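Side-chain contacts in autolysin E (Staphylococcus aureus, PDB 4PI8), which probably cleaves the glycan strands of peptidoglycan as a glycosidase of the lysozyme clan, here bound to a NAG-NAM disaccharide as a catalytic mutant: residues K206-D209 and K210-Q214; E69-Q72 and L73-G76; V102-A105 and L106-G110; F87-A90 and Q91-E95. The protein carries 1 engineered substitution. All coordinates share one frame; numbering follows the deposited sequence. Where two conformers were deposited one is given.

Contact 1. Residues K206-D209 and K210-Q214; sequences KLMD and KSYKQ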
ATOM      1  N   LYS A 206       0.727  11.428  -0.676  1.00 13.19           N
ATOM      2  CA  LYS A 206       1.593  12.592  -0.930  1.00 14.29           C
ATOM      3  C   LYS A 206       2.423  12.352  -2.170  1.00 13.43           C
ATOM      4  O   LYS A 206       2.559  13.215  -3.054  1.00 14.17           O
ATOM      5  CB  LYS A 206       2.476  12.840   0.262  1.00 16.86           C
ATOM      6  CG  LYS A 206       3.338  14.084   0.055  1.00 21.65           C
ATOM      7  CD  LYS A 206       4.169  14.462   1.271  1.00 27.58           C
ATOM      8  CE  LYS A 206       5.253  13.447   1.558  1.00 37.32           C
ATOM      9  NZ  LYS A 206       6.289  13.328   0.499  1.00 40.38           N
ATOM     10  N   LEU A 207       3.007  11.179  -2.290  1.00 13.04           N
ATOM     11  CA  LEU A 207       3.783  10.850  -3.473  1.00 13.95           C
ATOM     12  C   LEU A 207       2.924  10.774  -4.703  1.00 12.92           C
ATOM     13  O   LEU A 207       3.327  11.220  -5.787  1.00 13.44           O
ATOM     14  CB  LEU A 207       4.556   9.535  -3.308  1.00 14.34           C
ATOM     15  CG  LEU A 207       5.574   9.498  -2.177  1.00 16.92           C
ATOM     16  CD1 LEU A 207       6.338   8.186  -2.259  1.00 18.17           C
ATOM     17  CD2 LEU A 207       6.544  10.691  -2.243  1.00 19.30           C
ATOM     18  N   MET A 208       1.720  10.219  -4.597  1.00 12.34           N
ATOM     19  CA  MET A 208       0.843  10.162  -5.718  1.00 12.45           C
ATOM     20  C   MET A 208       0.508  11.542  -6.225  1.00 12.33           C
ATOM     21  O   MET A 208       0.500  11.766  -7.430  1.00 12.69           O
ATOM     22  CB  MET A 208      -0.482   9.466  -5.387  1.00 12.47           C
ATOM     23  CG  MET A 208      -0.302   7.968  -5.184  1.00 12.18           C
ATOM     24  SD  MET A 208      -1.843   7.134  -4.704  1.00 14.78           S
ATOM     25  CE  MET A 208      -2.752   7.363  -6.155  1.00 19.83           C
ATOM     26  N   ASP A 209       0.207  12.449  -5.299  1.00 12.80           N
ATOM     27  CA  ASP A 209      -0.186  13.792  -5.740  1.00 13.47           C
ATOM     28  C   ASP A 209       0.982  14.467  -6.482  1.00 13.30           C
ATOM     29  O   ASP A 209       0.739  15.126  -7.507  1.00 14.22           O
ATOM     30  CB  ASP A 209      -0.619  14.622  -4.541  1.00 15.52           C
ATOM     31  CG  ASP A 209      -1.663  15.667  -4.909  1.00 20.09           C
ATOM     32  OD1 ASP A 209      -2.336  15.596  -5.951  1.00 23.47           O
ATOM     33  OD2 ASP A 209      -1.840  16.536  -4.044  1.00 23.52           O
ATOM     34  N   LYS A 210       2.183  14.318  -5.956  1.00 12.30           N
ATOM     35  CA  LYS A 210       3.341  14.900  -6.631  0.60 14.15           C
ATOM     36  C   LYS A 210       3.445  14.341  -8.062  1.00 13.71           C
ATOM     37  O   LYS A 210       3.694  15.071  -9.032  1.00 14.09           O
ATOM     38  CB  LYS A 210       4.589  14.646  -5.811  0.60 17.66           C
ATOM     39  CG  LYS A 210       5.787  15.519  -6.091  0.60 19.73           C
ATOM     40  CD  LYS A 210       6.896  15.201  -5.085  0.60 22.92           C
ATOM     41  CE  LYS A 210       6.854  16.130  -3.913  0.60 22.50           C
ATOM     42  NZ  LYS A 210       8.076  15.969  -3.088  0.60 21.36           N
ATOM     43  N   SER A 211       3.281  13.024  -8.230  1.00 13.69           N
ATOM     44  CA  SER A 211       3.440  12.427  -9.548  1.00 13.87           C
ATOM     45  C   SER A 211       2.303  12.846 -10.475  1.00 14.40           C
ATOM     46  O   SER A 211       2.524  13.082 -11.682  1.00 14.69           O
ATOM     47  CB  SER A 211       3.486  10.916  -9.403  1.00 14.72           C
ATOM     48  OG  SER A 211       4.566  10.511  -8.648  1.00 16.97           O
ATOM     49  N   TYR A 212       1.075  12.963  -9.963  1.00 13.94           N
ATOM     50  CA  TYR A 212      -0.046  13.439 -10.768  1.00 14.04           C
ATOM     51  C   TYR A 212       0.276  14.851 -11.307  1.00 15.11           C
ATOM     52  O   TYR A 212      -0.001  15.131 -12.474  1.00 17.00           O
ATOM     53  CB  TYR A 212      -1.399  13.488  -9.992  1.00 15.00           C
ATOM     54  CG  TYR A 212      -2.187  12.211 -10.078  1.00 14.10           C
ATOM     55  CD1 TYR A 212      -1.674  11.012  -9.635  1.00 14.23           C
ATOM     56  CD2 TYR A 212      -3.444  12.205 -10.618  1.00 15.66           C
ATOM     57  CE1 TYR A 212      -2.413   9.843  -9.807  1.00 14.21           C
ATOM     58  CE2 TYR A 212      -4.183  11.027 -10.767  1.00 16.58           C
ATOM     59  CZ  TYR A 212      -3.617   9.860 -10.346  1.00 14.84           C
ATOM     60  OH  TYR A 212      -4.353   8.697 -10.526  1.00 15.56           O
ATOM     61  N   LYS A 213       0.770  15.721 -10.423  1.00 14.95           N
ATOM     62  CA  LYS A 213       1.007  17.114 -10.838  1.00 15.82           C
ATOM     63  C   LYS A 213       2.240  17.197 -11.717  1.00 16.98           C
ATOM     64  O   LYS A 213       2.321  18.142 -12.574  1.00 19.47           O
ATOM     65  CB  LYS A 213       1.067  18.013  -9.632  1.00 15.84           C
ATOM     66  CG  LYS A 213      -0.258  18.142  -8.931  1.00 15.30           C
ATOM     67  CD  LYS A 213      -0.290  18.976  -7.671  1.00 16.60           C
ATOM     68  CE  LYS A 213      -1.676  18.941  -7.052  1.00 18.18           C
ATOM     69  NZ  LYS A 213      -1.868  19.806  -5.889  1.00 19.77           N
ATOM     70  N   GLN A 214       3.182  16.291 -11.621  1.00 14.80           N
ATOM     71  CA  GLN A 214       4.362  16.271 -12.460  1.00 14.53           C
ATOM     72  C   GLN A 214       3.962  15.957 -13.885  1.00 16.06           C
ATOM     73  O   GLN A 214       4.537  16.532 -14.835  1.00 18.44           O
ATOM     74  CB  GLN A 214       5.406  15.265 -11.961  1.00 15.90           C
ATOM     75  CG  GLN A 214       6.648  15.153 -12.822  1.00 16.44           C
ATOM     76  CD  GLN A 214       7.741  14.358 -12.236  1.00 16.89           C
ATOM     77  OE1 GLN A 214       7.706  14.029 -11.079  1.00 19.97           O
ATOM     78  NE2 GLN A 214       8.736  14.091 -13.008  1.00 19.39           N
TER
HETATM   79  O   HOH W   1      -3.726  18.362  -4.315  1.00 33.25           O

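Contact 2. Residues E69-Q72 and L73-G76; sequences EVNQ and LLKG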
ATOM      1  N   GLU A  69       7.865   7.574 -18.790  1.00 14.48           N
ATOM      2  CA  GLU A  69       7.375   8.384 -17.685  1.00 14.75           C
ATOM      3  C   GLU A  69       7.502   7.651 -16.357  1.00 14.47           C
ATOM      4  O   GLU A  69       7.925   8.254 -15.327  1.00 15.02           O
ATOM      5  CB  GLU A  69       5.965   8.796 -17.899  1.00 15.83           C
ATOM      6  CG  GLU A  69       5.831   9.813 -19.031  1.00 16.68           C
ATOM      7  CD  GLU A  69       4.385  10.091 -19.325  1.00 20.73           C
ATOM      8  OE1 GLU A  69       3.585   9.231 -19.661  1.00 17.64           O
ATOM      9  OE2 GLU A  69       4.012  11.292 -19.256  1.00 30.36           O
ATOM     10  N   VAL A  70       7.164   6.368 -16.305  1.00 13.32           N
ATOM     11  CA  VAL A  70       7.296   5.612 -15.052  1.00 12.73           C
ATOM     12  C   VAL A  70       8.777   5.517 -14.666  1.00 13.99           C
ATOM     13  O   VAL A  70       9.121   5.681 -13.484  1.00 14.44           O
ATOM     14  CB  VAL A  70       6.644   4.234 -15.176  1.00 12.93           C
ATOM     15  CG1 VAL A  70       6.819   3.468 -13.891  1.00 13.55           C
ATOM     16  CG2 VAL A  70       5.170   4.401 -15.483  1.00 12.92           C
ATOM     17  N   ASN A  71       9.647   5.291 -15.640  1.00 13.43           N
ATOM     18  CA  ASN A  71      11.095   5.263 -15.331  1.00 13.76           C
ATOM     19  C   ASN A  71      11.597   6.595 -14.849  1.00 14.93           C
ATOM     20  O   ASN A  71      12.491   6.617 -13.976  1.00 16.26           O
ATOM     21  CB  ASN A  71      11.898   4.717 -16.472  1.00 14.03           C
ATOM     22  CG  ASN A  71      11.873   3.197 -16.495  1.00 14.88           C
ATOM     23  OD1 ASN A  71      11.858   2.550 -15.443  1.00 14.91           O
ATOM     24  ND2 ASN A  71      11.904   2.604 -17.652  1.00 16.23           N
ATOM     25  N   GLN A  72      11.023   7.697 -15.304  1.00 16.90           N
ATOM     26  CA  GLN A  72      11.385   9.015 -14.706  1.00 17.14           C
ATOM     27  C   GLN A  72      11.061   9.062 -13.259  1.00 19.75           C
ATOM     28  O   GLN A  72      11.905   9.506 -12.430  1.00 21.13           O
ATOM     29  CB  GLN A  72      10.526  10.122 -15.273  0.52 19.06           C
ATOM     30  CG  GLN A  72      10.991  10.715 -16.537  0.52 20.03           C
ATOM     31  CD  GLN A  72      10.128  11.887 -16.920  0.52 20.83           C
ATOM     32  OE1 GLN A  72      10.035  12.935 -16.182  0.52 22.26           O
ATOM     33  NE2 GLN A  72       9.444  11.725 -18.060  0.52 21.55           N
ATOM     34  N   LEU A  73       9.896   8.561 -12.835  1.00 17.26           N
ATOM     35  CA  LEU A  73       9.567   8.495 -11.413  1.00 19.50           C
ATOM     36  C   LEU A  73      10.512   7.647 -10.651  1.00 19.27           C
ATOM     37  O   LEU A  73      10.708   7.890  -9.500  1.00 19.87           O
ATOM     38  CB  LEU A  73       8.127   8.001 -11.176  1.00 20.97           C
ATOM     39  CG  LEU A  73       6.983   8.900 -11.584  1.00 22.51           C
ATOM     40  CD1 LEU A  73       5.695   8.191 -11.254  1.00 22.42           C
ATOM     41  CD2 LEU A  73       7.077  10.222 -10.815  1.00 23.88           C
ATOM     42  N   LEU A  74      11.022   6.556 -11.223  1.00 15.06           N
ATOM     43  CA  LEU A  74      11.846   5.616 -10.576  1.00 15.20           C
ATOM     44  C   LEU A  74      13.347   5.941 -10.597  1.00 15.21           C
ATOM     45  O   LEU A  74      14.119   5.213 -10.022  1.00 16.41           O
ATOM     46  CB  LEU A  74      11.613   4.223 -11.157  1.00 14.74           C
ATOM     47  CG  LEU A  74      10.200   3.683 -10.923  1.00 14.42           C
ATOM     48  CD1 LEU A  74      10.033   2.399 -11.689  1.00 14.59           C
ATOM     49  CD2 LEU A  74       9.936   3.496  -9.447  1.00 16.01           C
ATOM     50  N   LYS A  75      13.723   6.970 -11.322  1.00 16.28           N
ATOM     51  CA  LYS A  75      15.148   7.394 -11.381  1.00 17.89           C
ATOM     52  C   LYS A  75      15.638   7.741  -9.973  1.00 17.42           C
ATOM     53  O   LYS A  75      14.979   8.458  -9.199  1.00 19.12           O
ATOM     54  CB  LYS A  75      15.356   8.565 -12.332  1.00 20.00           C
ATOM     55  CG  LYS A  75      16.798   8.718 -12.802  1.00 25.86           C
ATOM     56  CD  LYS A  75      17.200   7.581 -13.743  1.00 29.95           C
ATOM     57  CE  LYS A  75      18.643   7.636 -14.184  1.00 39.23           C
ATOM     58  NZ  LYS A  75      18.793   6.615 -15.259  1.00 41.70           N
ATOM     59  N   GLY A  76      16.777   7.171  -9.600  1.00 17.32           N
ATOM     60  CA  GLY A  76      17.328   7.343  -8.295  1.00 16.98           C
ATOM     61  C   GLY A  76      16.597   6.640  -7.197  1.00 16.22           C
ATOM     62  O   GLY A  76      16.807   6.905  -5.976  1.00 18.79           O
TER
HETATM   63  O   HOH W   2      12.883  10.161  -9.695  1.00 31.80           O

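Contact 3. Residues V102-A105 and L106-G110; sequences VSHA and LVATG. Engineered in segment 106-110: Ala-108 (natural residue Glu).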
ATOM      1  N   VAL A 102       3.684   2.488  -7.845  1.00 11.22           N
ATOM      2  CA  VAL A 102       5.015   3.029  -7.662  1.00 12.02           C
ATOM      3  C   VAL A 102       5.088   3.681  -6.315  1.00 11.31           C
ATOM      4  O   VAL A 102       6.073   3.521  -5.572  1.00 12.44           O
ATOM      5  CB  VAL A 102       5.379   4.017  -8.792  1.00 13.15           C
ATOM      6  CG1 VAL A 102       6.586   4.857  -8.395  1.00 14.67           C
ATOM      7  CG2 VAL A 102       5.617   3.226 -10.116  1.00 14.81           C
ATOM      8  N   SER A 103       4.107   4.568  -5.998  1.00 10.81           N
ATOM      9  CA  SER A 103       4.141   5.296  -4.742  1.00 12.05           C
ATOM     10  C   SER A 103       4.137   4.391  -3.539  1.00 11.02           C
ATOM     11  O   SER A 103       4.871   4.611  -2.557  1.00 12.10           O
ATOM     12  CB  SER A 103       2.996   6.345  -4.674  1.00 11.56           C
ATOM     13  OG  SER A 103       3.052   7.253  -5.779  1.00 12.27           O
ATOM     14  N   HIS A 104       3.308   3.368  -3.545  1.00 11.01           N
ATOM     15  CA  HIS A 104       3.264   2.373  -2.493  1.00 11.73           C
ATOM     16  C   HIS A 104       4.627   1.718  -2.366  1.00 12.14           C
ATOM     17  O   HIS A 104       5.159   1.606  -1.239  1.00 13.08           O
ATOM     18  CB  HIS A 104       2.126   1.409  -2.774  1.00 11.95           C
ATOM     19  CG  HIS A 104       1.853   0.426  -1.682  1.00 11.93           C
ATOM     20  ND1 HIS A 104       0.751  -0.377  -1.691  1.00 12.77           N
ATOM     21  CD2 HIS A 104       2.572   0.103  -0.573  1.00 13.06           C
ATOM     22  CE1 HIS A 104       0.765  -1.135  -0.622  1.00 13.22           C
ATOM     23  NE2 HIS A 104       1.854  -0.871   0.072  1.00 12.63           N
ATOM     24  N   ALA A 105       5.198   1.237  -3.462  1.00 12.35           N
ATOM     25  CA  ALA A 105       6.514   0.573  -3.393  1.00 12.35           C
ATOM     26  C   ALA A 105       7.525   1.503  -2.840  1.00 13.02           C
ATOM     27  O   ALA A 105       8.406   1.020  -2.047  1.00 14.46           O
ATOM     28  CB  ALA A 105       6.921   0.079  -4.767  1.00 13.59           C
ATOM     29  N   LEU A 106       7.522   2.774  -3.190  1.00 12.38           N
ATOM     30  CA  LEU A 106       8.529   3.714  -2.673  1.00 13.71           C
ATOM     31  C   LEU A 106       8.381   3.883  -1.168  1.00 15.18           C
ATOM     32  O   LEU A 106       9.393   3.896  -0.443  1.00 17.69           O
ATOM     33  CB  LEU A 106       8.427   5.039  -3.371  1.00 14.86           C
ATOM     34  CG  LEU A 106       8.820   5.042  -4.843  1.00 15.60           C
ATOM     35  CD1 LEU A 106       8.492   6.366  -5.539  1.00 17.72           C
ATOM     36  CD2 LEU A 106      10.321   4.688  -5.001  1.00 17.40           C
ATOM     37  N   VAL A 107       7.176   4.027  -0.653  1.00 14.44           N
ATOM     38  CA  VAL A 107       6.965   4.086   0.817  1.00 16.07           C
ATOM     39  C   VAL A 107       7.427   2.817   1.468  1.00 16.86           C
ATOM     40  O   VAL A 107       8.168   2.864   2.519  1.00 20.38           O
ATOM     41  CB  VAL A 107       5.474   4.420   1.094  1.00 16.16           C
ATOM     42  CG1 VAL A 107       5.062   4.196   2.583  1.00 19.78           C
ATOM     43  CG2 VAL A 107       5.192   5.838   0.609  1.00 16.73           C
ATOM     44  N   ALA A 108       7.073   1.672   0.963  1.00 15.29           N
ATOM     45  CA  ALA A 108       7.364   0.393   1.588  1.00 15.57           C
ATOM     46  C   ALA A 108       8.853  -0.002   1.526  1.00 18.66           C
ATOM     47  O   ALA A 108       9.245  -0.876   2.300  1.00 23.66           O
ATOM     48  CB  ALA A 108       6.560  -0.690   0.984  1.00 16.83           C
ATOM     49  N   THR A 109       9.617   0.552   0.618  1.00 17.12           N
ATOM     50  CA  THR A 109      11.005   0.144   0.422  1.00 16.51           C
ATOM     51  C   THR A 109      11.990   1.242   0.770  1.00 18.84           C
ATOM     52  O   THR A 109      13.182   1.159   0.430  1.00 18.33           O
ATOM     53  CB  THR A 109      11.251  -0.269  -1.053  1.00 17.38           C
ATOM     54  OG1 THR A 109      11.063   0.822  -1.947  1.00 15.69           O
ATOM     55  CG2 THR A 109      10.416  -1.462  -1.410  1.00 17.46           C
ATOM     56  N   GLY A 110      11.515   2.375   1.308  1.00 16.31           N
ATOM     57  CA  GLY A 110      12.441   3.446   1.572  1.00 18.02           C
ATOM     58  C   GLY A 110      13.018   4.015   0.333  1.00 17.74           C
ATOM     59  O   GLY A 110      14.230   4.127   0.155  1.00 18.08           O
TER

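Contact 4. Residues F87-A90 and Q91-E95; sequences FLEA and QEKYE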
ATOM      1  N   PHE A  87       6.381  -2.435 -13.738  1.00 12.56           N
ATOM      2  CA  PHE A  87       5.254  -1.746 -13.097  1.00 12.36           C
ATOM      3  C   PHE A  87       4.059  -1.589 -14.054  1.00 11.19           C
ATOM      4  O   PHE A  87       2.907  -1.732 -13.670  1.00 11.58           O
ATOM      5  CB  PHE A  87       5.679  -0.387 -12.549  1.00 12.93           C
ATOM      6  CG  PHE A  87       6.345  -0.449 -11.188  1.00 12.19           C
ATOM      7  CD1 PHE A  87       5.585  -0.492 -10.053  1.00 13.41           C
ATOM      8  CD2 PHE A  87       7.720  -0.553 -11.027  1.00 13.35           C
ATOM      9  CE1 PHE A  87       6.123  -0.492  -8.768  1.00 12.84           C
ATOM     10  CE2 PHE A  87       8.252  -0.598  -9.755  1.00 13.39           C
ATOM     11  CZ  PHE A  87       7.473  -0.574  -8.609  1.00 13.82           C
ATOM     12  N   LEU A  88       4.350  -1.304 -15.337  1.00 11.50           N
ATOM     13  CA  LEU A  88       3.296  -1.174 -16.336  1.00 11.85           C
ATOM     14  C   LEU A  88       2.696  -2.519 -16.747  1.00 12.05           C
ATOM     15  O   LEU A  88       1.479  -2.592 -16.969  1.00 11.70           O
ATOM     16  CB  LEU A  88       3.795  -0.398 -17.559  1.00 12.25           C
ATOM     17  CG  LEU A  88       3.807   1.103 -17.251  1.00 13.56           C
ATOM     18  CD1 LEU A  88       4.554   1.836 -18.372  1.00 15.60           C
ATOM     19  CD2 LEU A  88       2.463   1.734 -17.032  1.00 13.52           C
ATOM     20  N   GLU A  89       3.514  -3.562 -16.798  1.00 12.40           N
ATOM     21  CA  GLU A  89       2.984  -4.918 -16.965  0.60 14.51           C
ATOM     22  C   GLU A  89       1.943  -5.158 -15.874  1.00 13.63           C
ATOM     23  O   GLU A  89       0.844  -5.670 -16.141  1.00 13.99           O
ATOM     24  CB  GLU A  89       4.111  -5.908 -16.832  0.60 17.42           C
ATOM     25  CG  GLU A  89       3.931  -7.253 -17.431  0.60 22.68           C
ATOM     26  CD  GLU A  89       5.321  -7.835 -17.678  0.60 25.45           C
ATOM     27  OE1 GLU A  89       6.240  -7.560 -16.877  0.60 33.29           O
ATOM     28  OE2 GLU A  89       5.537  -8.486 -18.700  0.60 32.77           O
ATOM     29  N   ALA A  90       2.309  -4.831 -14.612  1.00 12.68           N
ATOM     30  CA  ALA A  90       1.356  -5.039 -13.507  1.00 13.33           C
ATOM     31  C   ALA A  90       0.091  -4.196 -13.665  1.00 12.39           C
ATOM     32  O   ALA A  90      -1.031  -4.668 -13.433  1.00 12.65           O
ATOM     33  CB  ALA A  90       2.063  -4.690 -12.202  1.00 14.38           C
ATOM     34  N   GLN A  91       0.228  -2.913 -14.013  1.00 11.59           N
ATOM     35  CA  GLN A  91      -0.926  -2.063 -14.214  1.00 11.28           C
ATOM     36  C   GLN A  91      -1.901  -2.709 -15.196  1.00 11.69           C
ATOM     37  O   GLN A  91      -3.108  -2.722 -14.926  1.00 12.45           O
ATOM     38  CB  GLN A  91      -0.530  -0.643 -14.687  1.00 11.76           C
ATOM     39  CG  GLN A  91      -1.767   0.106 -15.127  1.00 11.98           C
ATOM     40  CD  GLN A  91      -1.595   1.594 -15.358  1.00 11.39           C
ATOM     41  OE1 GLN A  91      -1.921   2.448 -14.526  1.00 11.78           O
ATOM     42  NE2 GLN A  91      -1.200   1.943 -16.580  1.00 13.35           N
ATOM     43  N   GLU A  92      -1.388  -3.157 -16.344  1.00 12.75           N
ATOM     44  CA  GLU A  92      -2.290  -3.650 -17.389  1.00 12.86           C
ATOM     45  C   GLU A  92      -2.812  -5.038 -17.078  1.00 12.20           C
ATOM     46  O   GLU A  92      -3.975  -5.285 -17.332  1.00 13.18           O
ATOM     47  CB  GLU A  92      -1.597  -3.627 -18.753  1.00 13.45           C
ATOM     48  CG  GLU A  92      -1.102  -2.201 -19.160  1.00 14.09           C
ATOM     49  CD  GLU A  92      -2.173  -1.150 -19.127  1.00 15.26           C
ATOM     50  OE1 GLU A  92      -3.342  -1.462 -19.419  1.00 18.13           O
ATOM     51  OE2 GLU A  92      -1.921   0.058 -18.845  1.00 18.33           O
ATOM     52  N   LYS A  93      -1.990  -5.908 -16.516  1.00 11.78           N
ATOM     53  CA  LYS A  93      -2.499  -7.255 -16.202  1.00 13.52           C
ATOM     54  C   LYS A  93      -3.606  -7.237 -15.188  1.00 13.52           C
ATOM     55  O   LYS A  93      -4.613  -7.947 -15.327  1.00 14.42           O
ATOM     56  CB  LYS A  93      -1.385  -8.144 -15.706  1.00 15.75           C
ATOM     57  CG  LYS A  93      -0.404  -8.579 -16.746  1.00 20.35           C
ATOM     58  CD  LYS A  93       0.936  -9.093 -16.227  1.00 24.24           C
ATOM     59  CE  LYS A  93       0.819 -10.321 -15.397  1.00 30.26           C
ATOM     60  NZ  LYS A  93       0.253 -11.430 -16.210  1.00 33.32           N
ATOM     61  N   TYR A  94      -3.458  -6.394 -14.152  1.00 12.79           N
ATOM     62  CA  TYR A  94      -4.311  -6.466 -12.972  1.00 13.99           C
ATOM     63  C   TYR A  94      -5.196  -5.281 -12.779  1.00 13.52           C
ATOM     64  O   TYR A  94      -5.973  -5.261 -11.813  1.00 14.27           O
ATOM     65  CB  TYR A  94      -3.484  -6.741 -11.715  1.00 14.56           C
ATOM     66  CG  TYR A  94      -2.753  -8.052 -11.796  1.00 15.77           C
ATOM     67  CD1 TYR A  94      -3.454  -9.246 -11.892  1.00 17.94           C
ATOM     68  CD2 TYR A  94      -1.366  -8.131 -11.818  1.00 16.75           C
ATOM     69  CE1 TYR A  94      -2.777 -10.463 -12.045  1.00 20.68           C
ATOM     70  CE2 TYR A  94      -0.738  -9.346 -11.939  1.00 19.47           C
ATOM     71  CZ  TYR A  94      -1.441 -10.480 -12.077  1.00 19.80           C
ATOM     72  OH  TYR A  94      -0.859 -11.725 -12.199  1.00 28.01           O
ATOM     73  N   GLU A  95      -5.144  -4.272 -13.652  1.00 13.51           N
ATOM     74  CA  GLU A  95      -5.950  -3.071 -13.541  1.00 13.17           C
ATOM     75  C   GLU A  95      -5.684  -2.399 -12.180  1.00 12.60           C
ATOM     76  O   GLU A  95      -6.562  -2.243 -11.362  1.00 13.46           O
ATOM     77  CB  GLU A  95      -7.453  -3.327 -13.810  1.00 14.88           C
ATOM     78  CG  GLU A  95      -8.184  -2.062 -14.105  1.00 17.40           C
ATOM     79  CD  GLU A  95      -9.667  -2.244 -14.331  1.00 21.09           C
ATOM     80  OE1 GLU A  95     -10.093  -3.395 -14.129  1.00 23.13           O
ATOM     81  OE2 GLU A  95     -10.355  -1.247 -14.609  1.00 26.04           O
TER

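Contact 1. Residues K206-D209 and K210-Q214
Asp-209 and Lys-213 form an i to i+4 ion pair on one turn of the alpha-helix 200-215. The two side chains cross at a slant. Lys-213 carries CG anti to its carbonyl carbon (chi1 -68°) and stays extended from there, which brings its CE to 3.6 Å from Asp-209 OD1. The direct salt bridge is long, with Asp-209 OD2 and Lys-213 NZ 3.8 Å apart. A water bridges the gap: it donates to Asp-209 OD2 at 2.6 Å and accepts from Lys-213 NZ. This water probably carries much of the link.

Another side of the helix is buried. The Met-208 methyl CE lies 4.4 Å from Tyr-212 CE1, a loose apolar contact. Tyr-212 sends its OH to the side chain of Asn-97, and Met-208 packs on Tyr-100 and Ser-103 of helix 98-108. Ser-211, also buried, packs on Ile-99 of that helix and on Leu-73 of helix 67-74.

Four regular backbone bonds tie the turns together. The peptide N of Tyr-212 reaches Met-208 O at 2.9 Å. That same carbonyl oxygen also sits at the edge of the Tyr-212 ring, near its plane, 3.2 Å from CD1.

Contact 2. Residues E69-Q72 and L73-G76
Val-70 and Leu-74 lie side by side one turn apart and point the same way. Val-70 CG1 meets Leu-74 CD1 at 4.0 Å. Both side chains turn into the protein near the C-terminal end of helix 67-74. Leu-74 CG stands anti to its own carbonyl carbon (chi1 -64°), over the turn before it, and comes within 3.4 Å of Val-70 O. The Asn-71 amide reaches Leu-74 loosely, OD1 to CD1 4.2 Å; this OD1 accepts a hydrogen bond from the backbone N of Gly-84.

Backbone bonds set the spacing of these residues. Leu-73 N donates to Glu-69 O, and Leu-74 N to Val-70 O at 3.1 Å. Leu-74 N also makes a weak bond to Asn-71 O, and Lys-75 N a weak one to Gln-72 O. A water lies near both Gln-72 O and Lys-75 O, where the chain leaves the helix.

Further out, Val-70 packs on Leu-88 and Leu-74 on Phe-87, both of helix 84-94. Val-102 of helix 98-108 touches both Val-70 and Leu-74. Leu-73 faces Ser-211 of helix 200-215. The contact is thus apolar toward the neighbouring helices, while Asn-71 turns its amide oxygen to the first N-H of helix 84-94 and carbonyls at the helix end lie near water.

Contact 3. Residues V102-A105 and L106-G110
Val-102 to Ala-108 run as regular alpha-helix, with Leu-106, Val-107 and Ala-108 each donating N-H to the carbonyl four residues back. The series ends at Thr-109, whose N makes a weak bond to Ala-105 O. The Thr-109 hydroxyl takes up the same carbonyl: OG1 donates to Ala-105 O at 2.7 Å, from above the carbonyl plane. It can do so because OG1 sits between the backbone N and the carbonyl carbon (chi1 64°). Ala-105 O thus receives one short hydroxyl bond and one weak N-H. Thr-109 OG1 is also hydrogen-bonded to the N of Gly-112.

On a buried side, Val-102 and Leu-106 lie side by side and point the same way, CG1 to CD1 3.8 Å. Leu-106 CG also lies close to Val-102 O, at 3.2 Å.

His-104 projects from another side. Its CD2 is 4.4 Å from CB of Ala-108, an engineered residue replacing the natural Glu. ND1 is bonded to Tyr-100 OH, and the ring meets Phe-131 and Trp-200 edge-to-face. The His-104 side chain is about 7 Å from the bound N-acetylmuramic acid. A helix ending near the substrate cleft with a glutamate is typical of the lysozyme clan, where it is usually the catalytic acid; the natural Glu at 108 is consistent with this.

Contact 4. Residues F87-A90 and Q91-E95
Residues Phe-87 to Tyr-94 are alpha-helical, with four backbone bonds running from N to the O four residues back, until Glu-95 leaves the helix with a positive phi of 57°.

Glu-89 and Lys-93 lie alongside each other and meet through their carbon chains. In the conformer given, Glu-89 CG is 3.7 Å from Lys-93 CD. The Lys-93 chain bends at chi3 and chi4, and its NZ stays 6.5 Å from Glu-89 OE2 in this conformer. Lys-93 CG also packs on Glu-89 O, at 3.2 Å. Lys-93 CB lies over one face of the Tyr-94 ring, offset toward the rim.

Leu-88 and Gln-91 also point the same way, with Leu-88 CD2 3.7 Å from Gln-91 NE2. Gln-91 has CG anti to its backbone N (chi1 169°) and an extended chain, which carries the amide along Leu-88. Its NE2 donates to Glu-92 OE2 at 3.0 Å, meeting the carboxylate on the anti side and out of its plane. Gln-91 OE1 accepts from the N of both Val-63 and Val-98. Glu-92 OE1 is salt-bridged to Lys-62.

Around this helix, Phe-87 and Ala-90 pack on Leu-101 of helix 98-108. Leu-88 touches helix 67-74, and Ala-90 and Tyr-94 lean on helix 156-172.

All four contacts are i to i+4 or nearby pairs, each within a single helix or its end. Contact 3 is the most buried and lies about 8 Å, centre to centre, from the middle of the chain. Contacts 1, 2 and 4 are partly buried, 15 to 19 Å out. The apolar valine-leucine pairs of contacts 2 and 3 pack on each other, and Phe-87 of contact 4 touches both. Contact 1 joins the group through Leu-207 against Leu-106 and Val-107, and Ser-211 against Leu-73; it does not touch contact 4. Charged side chains flank contacts 1 and 4, water-bridged in the former and meeting carbon-to-carbon in the conformer given for the latter.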